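Local coordinates for oxidoreductase, 2OG-Fe oxygenase family protein, putative, expressed (Oryza sativa subsp. japonica, PDB 5XOI), which probably acts as an iron(II)- and 2-oxoglutarate-dependent dioxygenase of the AlkB family, the chain being the catalytic oxygenase part of a longer rice protein, at residues L6-L9 against R10-M13; Q25-I28 against I29-Q33; D181-S184 against G185-L188. All coordinates share one frame; numbering follows the deposited sequence.

Interaction 1: L6-L9 against R10-M13; sequences LQYL and RPGM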
loop_
_atom_site.group_PDB
_atom_site.type_symbol
_atom_site.label_atom_id
_atom_site.label_comp_id
_atom_site.label_asym_id
_atom_site.label_seq_id
_atom_site.Cartn_x
_atom_site.Cartn_y
_atom_site.Cartn_z
ATOM N N LEU A 6 -5.173 16.283 -4.764
ATOM C CA LEU A 6 -5.115 15.047 -5.534
ATOM C C LEU A 6 -4.218 15.289 -6.733
ATOM O O LEU A 6 -4.345 16.310 -7.421
ATOM C CB LEU A 6 -6.499 14.577 -5.989
ATOM C CG LEU A 6 -7.204 13.653 -4.996
ATOM C CD1 LEU A 6 -7.967 14.475 -3.964
ATOM C CD2 LEU A 6 -8.144 12.701 -5.721
ATOM N N GLN A 7 -3.304 14.364 -6.972
ATOM C CA GLN A 7 -2.264 14.555 -7.967
ATOM C C GLN A 7 -2.262 13.385 -8.934
ATOM O O GLN A 7 -2.296 12.227 -8.515
ATOM C CB GLN A 7 -0.906 14.727 -7.296
ATOM C CG GLN A 7 -0.766 16.082 -6.621
ATOM C CD GLN A 7 0.370 16.114 -5.628
ATOM O OE1 GLN A 7 1.340 15.373 -5.763
ATOM N NE2 GLN A 7 0.254 16.964 -4.619
ATOM N N TYR A 8 -2.260 13.704 -10.224
ATOM C CA TYR A 8 -2.231 12.721 -11.296
ATOM C C TYR A 8 -0.780 12.396 -11.619
ATOM O O TYR A 8 -0.022 13.276 -12.043
ATOM C CB TYR A 8 -2.955 13.293 -12.515
ATOM C CG TYR A 8 -3.013 12.416 -13.724
ATOM C CD1 TYR A 8 -2.033 12.483 -14.705
ATOM C CD2 TYR A 8 -4.065 11.539 -13.914
ATOM C CE1 TYR A 8 -2.094 11.681 -15.830
ATOM C CE2 TYR A 8 -4.136 10.741 -15.035
ATOM C CZ TYR A 8 -3.150 10.820 -15.992
ATOM O OH TYR A 8 -3.232 10.030 -17.114
ATOM N N LEU A 9 -0.377 11.143 -11.404
ATOM C CA LEU A 9 1.016 10.783 -11.635
ATOM C C LEU A 9 1.251 10.170 -13.007
ATOM O O LEU A 9 2.330 10.348 -13.580
ATOM C CB LEU A 9 1.498 9.803 -10.562
ATOM C CG LEU A 9 1.464 10.281 -9.109
ATOM C CD1 LEU A 9 2.263 9.318 -8.249
ATOM C CD2 LEU A 9 1.999 11.694 -8.987
ATOM N N ARG A 10 0.272 9.449 -13.526
ATOM C CA ARG A 10 0.293 8.824 -14.837
ATOM C C ARG A 10 -1.055 8.137 -15.010
ATOM O O ARG A 10 -1.830 8.055 -14.040
ATOM C CB ARG A 10 1.452 7.831 -14.976
ATOM C CG ARG A 10 1.798 7.029 -13.764
ATOM C CD ARG A 10 2.974 6.127 -14.114
ATOM N NE ARG A 10 2.529 5.009 -14.944
ATOM C CZ ARG A 10 3.343 4.226 -15.646
ATOM N NH1 ARG A 10 4.656 4.432 -15.614
ATOM N NH2 ARG A 10 2.841 3.236 -16.375
ATOM N N PRO A 11 -1.388 7.647 -16.206
ATOM C CA PRO A 11 -2.728 7.079 -16.397
ATOM C C PRO A 11 -3.048 5.981 -15.386
ATOM O O PRO A 11 -2.306 5.004 -15.224
ATOM C CB PRO A 11 -2.679 6.569 -17.842
ATOM C CG PRO A 11 -1.744 7.509 -18.518
ATOM C CD PRO A 11 -0.678 7.800 -17.496
ATOM N N GLY A 12 -4.145 6.181 -14.657
ATOM C CA GLY A 12 -4.571 5.240 -13.639
ATOM C C GLY A 12 -3.769 5.278 -12.360
ATOM O O GLY A 12 -3.839 4.332 -11.573
ATOM N N MET A 13 -3.016 6.353 -12.113
ATOM C CA MET A 13 -2.207 6.472 -10.901
ATOM C C MET A 13 -2.463 7.827 -10.257
ATOM O O MET A 13 -2.061 8.864 -10.794
ATOM C CB MET A 13 -0.723 6.288 -11.212
ATOM C CG MET A 13 0.155 6.229 -9.976
ATOM S SD MET A 13 1.829 5.790 -10.439
ATOM C CE MET A 13 2.563 5.530 -8.820
#
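The ring of Tyr8 reaches forward along the chain and lies over the Arg10-Pro11 peptide, with Arg10 O 3.6 Å above one of its faces and offset toward the rim. Its CG stands anti to the backbone N (chi1 180°), which carries the ring past Leu9 and sets Tyr8 OH 3.2 Å from Pro11 CG. The hydroxyl finds its polar partner in Glu115, whose carboxylate also accepts the N-H of Gly12, so one acid holds both the ring and the turn beneath it. On another side of the strand, Leu9 and Met13 cross obliquely, and Leu9 CD1 touches Met13 CE at 3.8 Å. The methionine chain is extended throughout, and its slender thioether passes close to Leu9 CB and CD1 and reaches Phe166 and Tyr168 of strand 163-169.

Between these two packings the backbone makes a type II turn from Arg10 to Met13. Pro11 suits its second position, since the ring fixes phi at -55°, and Gly12 the third, where phi is positive (75°). Leu9 N then gives a nearly straight bond of 2.9 Å to Met13 O, starting the antiparallel pairing of strands 6-10 and 13-16. The guanidinium of Arg10 is held by Ser194, through NE, and by a salt bridge from NH1 to Asp170. The chemistry thus divides the hairpin: aromatic and proline contacts steady the bend, aliphatic ones its inner side, and charged groups tie it to neighbouring loops.

Interaction 2: Q25-I28 against I29-Q33; sequences QVDI and IRRCQ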
loop_
_atom_site.group_PDB
_atom_site.type_symbol
_atom_site.label_atom_id
_atom_site.label_comp_id
_atom_site.label_asym_id
_atom_site.label_seq_id
_atom_site.Cartn_x
_atom_site.Cartn_y
_atom_site.Cartn_z
ATOM N N GLN A 25 -6.193 7.652 11.097
ATOM C CA GLN A 25 -4.780 7.286 11.198
ATOM C C GLN A 25 -4.479 6.690 12.566
ATOM O O GLN A 25 -3.800 5.662 12.683
ATOM C CB GLN A 25 -3.895 8.509 10.944
ATOM C CG GLN A 25 -3.852 8.983 9.502
ATOM C CD GLN A 25 -2.785 10.036 9.272
ATOM O OE1 GLN A 25 -1.597 9.808 9.530
ATOM N NE2 GLN A 25 -3.202 11.201 8.782
ATOM N N VAL A 26 -4.981 7.325 13.623
ATOM C CA VAL A 26 -4.768 6.774 14.957
ATOM C C VAL A 26 -5.398 5.395 15.063
ATOM O O VAL A 26 -4.792 4.455 15.593
ATOM C CB VAL A 26 -5.318 7.730 16.023
ATOM C CG1 VAL A 26 -5.154 7.119 17.412
ATOM C CG2 VAL A 26 -4.614 9.064 15.918
ATOM N N ASP A 27 -6.619 5.251 14.545
ATOM C CA ASP A 27 -7.320 3.978 14.629
ATOM C C ASP A 27 -6.588 2.901 13.843
ATOM O O ASP A 27 -6.516 1.748 14.281
ATOM C CB ASP A 27 -8.750 4.149 14.112
ATOM C CG ASP A 27 -9.586 2.896 14.259
ATOM O OD1 ASP A 27 -9.525 2.247 15.322
ATOM O OD2 ASP A 27 -10.329 2.577 13.308
ATOM N N ILE A 28 -6.033 3.267 12.683
ATOM C CA ILE A 28 -5.332 2.294 11.851
ATOM C C ILE A 28 -4.081 1.799 12.564
ATOM O O ILE A 28 -3.813 0.596 12.602
ATOM C CB ILE A 28 -4.999 2.891 10.471
ATOM C CG1 ILE A 28 -6.267 3.030 9.625
ATOM C CG2 ILE A 28 -3.991 2.009 9.741
ATOM C CD1 ILE A 28 -6.130 4.033 8.502
ATOM N N ILE A 29 -3.312 2.722 13.156
ATOM C CA ILE A 29 -2.123 2.342 13.919
ATOM C C ILE A 29 -2.507 1.450 15.089
ATOM O O ILE A 29 -1.898 0.400 15.316
ATOM C CB ILE A 29 -1.367 3.591 14.414
ATOM C CG1 ILE A 29 -0.876 4.456 13.242
ATOM C CG2 ILE A 29 -0.217 3.177 15.362
ATOM C CD1 ILE A 29 0.206 3.816 12.408
ATOM N N ARG A 30 -3.515 1.864 15.865
ATOM C CA ARG A 30 -3.879 1.092 17.049
ATOM C C ARG A 30 -4.335 -0.318 16.675
ATOM O O ARG A 30 -3.933 -1.292 17.319
ATOM C CB ARG A 30 -4.953 1.839 17.844
ATOM C CG ARG A 30 -4.389 3.005 18.651
ATOM C CD ARG A 30 -5.476 3.683 19.487
ATOM N NE ARG A 30 -4.951 4.787 20.286
ATOM C CZ ARG A 30 -5.675 5.837 20.664
ATOM N NH1 ARG A 30 -6.952 5.930 20.306
ATOM N NH2 ARG A 30 -5.126 6.801 21.391
ATOM N N ARG A 31 -5.140 -0.455 15.615
ATOM C CA ARG A 31 -5.565 -1.791 15.191
ATOM C C ARG A 31 -4.382 -2.635 14.728
ATOM O O ARG A 31 -4.300 -3.827 15.041
ATOM C CB ARG A 31 -6.600 -1.698 14.075
ATOM C CG ARG A 31 -7.965 -1.205 14.528
ATOM C CD ARG A 31 -8.859 -0.988 13.324
ATOM N NE ARG A 31 -10.172 -0.461 13.684
ATOM C CZ ARG A 31 -11.260 -1.211 13.809
ATOM N NH1 ARG A 31 -11.190 -2.522 13.611
ATOM N NH2 ARG A 31 -12.415 -0.651 14.133
ATOM N N CYS A 32 -3.455 -2.032 13.981
ATOM C CA CYS A 32 -2.294 -2.771 13.496
ATOM C C CYS A 32 -1.317 -3.093 14.621
ATOM O O CYS A 32 -0.644 -4.129 14.581
ATOM C CB CYS A 32 -1.609 -1.964 12.391
ATOM S SG CYS A 32 -2.468 -1.925 10.825
ATOM N N GLN A 33 -1.228 -2.231 15.640
ATOM C CA GLN A 33 -0.394 -2.560 16.793
ATOM C C GLN A 33 -0.899 -3.813 17.495
ATOM O O GLN A 33 -0.110 -4.686 17.874
ATOM C CB GLN A 33 -0.357 -1.385 17.771
ATOM C CG GLN A 33 0.509 -0.241 17.313
ATOM C CD GLN A 33 0.362 0.972 18.196
ATOM O OE1 GLN A 33 -0.693 1.192 18.798
ATOM N NE2 GLN A 33 1.412 1.778 18.271
#
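With CG anti to the backbone N (chi1 -176°), the carboxylate of Asp27 swings toward the next turn of helix 22-37, where Arg31, its CG beside the backbone N and its chain extended to NE, comes to meet it. This is an i to i+4 salt bridge on an alpha helix. Arg31 NE lies 3.1 Å from Asp27 OD2, approaching on the syn side but tilted out of the carboxylate plane, and it has a second, weak bond to OD1. The two flat groups stand almost perpendicular, at 82°, so a single N-H is shared by both oxygens instead of two N-H groups pairing with them side by side. Were Asp27 replaced by an alanine, Arg31 NE would probably be left without its acidic mate and its long chain freer to swing away from the helix.

One residue back, Val26 and Arg30 run side by side in the same direction. Here Val26 CG1 sits over the centre of the guanidinium face, 3.5 Å from Arg30 CZ, an apolar cover for the flat part of a charged group; Arg30 NH2 also has a weak bond to Glu216 O. Beta-branched and aliphatic residues fill the inward side: Ile28 and Ile29 pack on Leu160 of strand 155-161, while Cys32, small enough to lie close, rests on Leu224 and Leu226 of strand 223-229. The helix thereby covers one face of the larger sheet of the double-stranded beta-helix, the jelly-roll core of this dioxygenase family. Regular main-chain bonds run beneath these side chains, among them Arg30 N to Val26 O at 2.9 Å, with an N-H...O angle of 166°.

Interaction 3: D181-S184 against G185-L188; sequences DLES and GDVL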
loop_
_atom_site.group_PDB
_atom_site.type_symbol
_atom_site.label_atom_id
_atom_site.label_comp_id
_atom_site.label_asym_id
_atom_site.label_seq_id
_atom_site.Cartn_x
_atom_site.Cartn_y
_atom_site.Cartn_z
ATOM N N ASP A 181 7.254 11.478 -2.850
ATOM C CA ASP A 181 7.217 11.256 -1.412
ATOM C C ASP A 181 5.815 10.849 -0.976
ATOM O O ASP A 181 4.829 11.530 -1.293
ATOM C CB ASP A 181 7.645 12.504 -0.647
ATOM C CG ASP A 181 9.138 12.768 -0.727
ATOM O OD1 ASP A 181 9.910 11.917 -1.217
ATOM O OD2 ASP A 181 9.537 13.858 -0.279
ATOM N N LEU A 182 5.733 9.764 -0.218
ATOM C CA LEU A 182 4.484 9.328 0.394
ATOM C C LEU A 182 4.561 9.695 1.867
ATOM O O LEU A 182 5.340 9.099 2.623
ATOM C CB LEU A 182 4.256 7.831 0.190
ATOM C CG LEU A 182 4.206 7.368 -1.274
ATOM C CD1 LEU A 182 4.044 5.846 -1.348
ATOM C CD2 LEU A 182 3.072 8.052 -2.008
ATOM N N GLU A 183 3.789 10.712 2.258
ATOM C CA GLU A 183 3.791 11.257 3.611
ATOM C C GLU A 183 2.642 10.662 4.407
ATOM O O GLU A 183 1.705 10.100 3.848
ATOM C CB GLU A 183 3.658 12.785 3.590
ATOM C CG GLU A 183 4.657 13.500 2.706
ATOM C CD GLU A 183 4.457 15.004 2.736
ATOM O OE1 GLU A 183 5.242 15.704 3.404
ATOM O OE2 GLU A 183 3.501 15.486 2.098
ATOM N N SER A 184 2.716 10.803 5.729
ATOM C CA SER A 184 1.683 10.230 6.591
ATOM C C SER A 184 0.299 10.752 6.210
ATOM O O SER A 184 0.085 11.964 6.095
ATOM C CB SER A 184 1.977 10.551 8.058
ATOM O OG SER A 184 1.207 9.723 8.910
ATOM N N GLY A 185 -0.641 9.823 6.032
ATOM C CA GLY A 185 -1.988 10.118 5.604
ATOM C C GLY A 185 -2.221 10.017 4.113
ATOM O O GLY A 185 -3.382 9.989 3.686
ATOM N N ASP A 186 -1.163 9.964 3.306
ATOM C CA ASP A 186 -1.340 9.865 1.860
ATOM C C ASP A 186 -1.908 8.502 1.475
ATOM O O ASP A 186 -1.609 7.473 2.093
ATOM C CB ASP A 186 -0.024 10.075 1.118
ATOM C CG ASP A 186 0.486 11.521 1.175
ATOM O OD1 ASP A 186 -0.220 12.413 1.698
ATOM O OD2 ASP A 186 1.617 11.752 0.682
ATOM N N VAL A 187 -2.742 8.497 0.439
ATOM C CA VAL A 187 -3.222 7.260 -0.169
ATOM C C VAL A 187 -2.836 7.295 -1.635
ATOM O O VAL A 187 -3.095 8.285 -2.322
ATOM C CB VAL A 187 -4.743 7.073 -0.013
ATOM C CG1 VAL A 187 -5.216 5.861 -0.834
ATOM C CG2 VAL A 187 -5.091 6.876 1.444
ATOM N N LEU A 188 -2.181 6.237 -2.098
ATOM C CA LEU A 188 -1.756 6.114 -3.486
ATOM C C LEU A 188 -2.548 4.987 -4.132
ATOM O O LEU A 188 -2.722 3.928 -3.524
ATOM C CB LEU A 188 -0.256 5.809 -3.568
ATOM C CG LEU A 188 0.279 5.510 -4.964
ATOM C CD1 LEU A 188 0.265 6.777 -5.810
ATOM C CD2 LEU A 188 1.697 4.950 -4.873
#
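The chain reverses through a type II beta turn from Glu183 to Asp186, closed by the bond from Asp186 N to Glu183 O at 2.9 Å, and the short runs on its two arms point 136° apart. Gly185 holds the third position with a positive phi, where any CB would be jammed against Ser184 O, so glycine is the natural choice.

Asp186 folds back across the turn. Its CG lies beside its own backbone N (chi1 -70°), which brings Asp186 OD2 within 2.9 Å of Glu183 N. That N-H points at the oxygen fairly straight but arrives from above the carboxylate, 61° out of its plane. Two bonds therefore join Glu183 and Asp186, one from backbone to backbone and one from backbone to side chain. The carboxylate of Glu183 comes close as well, OE2 being 4.4 Å from Asp186 OD2. Lys17 forms salt bridges to both, which probably offsets the repulsion between the like charges, and Asp186 OD1 takes the N-H of Lys18. Aspartate, short and charged, can thus serve its own turn and the adjoining chain together.

At the apex the hydroxyl of Ser184 is bonded to Gly161 N and Gln25. Farther down the arms, Leu182 CD2 meets Leu188 CB at 4.3 Å, and both leucines lean on Phe166. Leu182 also lies about 4 Å, side chain to side chain, from Arg223, a residue that binds 2-oxoglutarate and succinate. A tight turn of this kind passes the chain from strand 178-182 of the smaller sheet to strand 187-190 of the larger, as in the double-stranded beta-helix of 2-oxoglutarate oxygenases, beside the cosubstrate pocket.

How the interactions relate
From the N terminus, interaction 1 closes the bend between strands 6-10 and 13-16 at one margin of the larger sheet. The chain then enters helix 22-37, where interaction 2 spans successive helical turns and closes no loop, and much later interaction 3 closes the turn between strands 178-182 and 187-190. The three are in series, with no nesting or crossing. Interactions 1 and 2 lie on opposite sides of the chain's centre, about 27 Å apart between centres. Interaction 3 touches both: Leu188 CD1 packs 4.0 Å from Met13 CE, and its apex meets helix 22-37 where Gln25 NE2 packs 3.6 Å from Gly185 CA. It thereby links hairpin, helix and both main sheets.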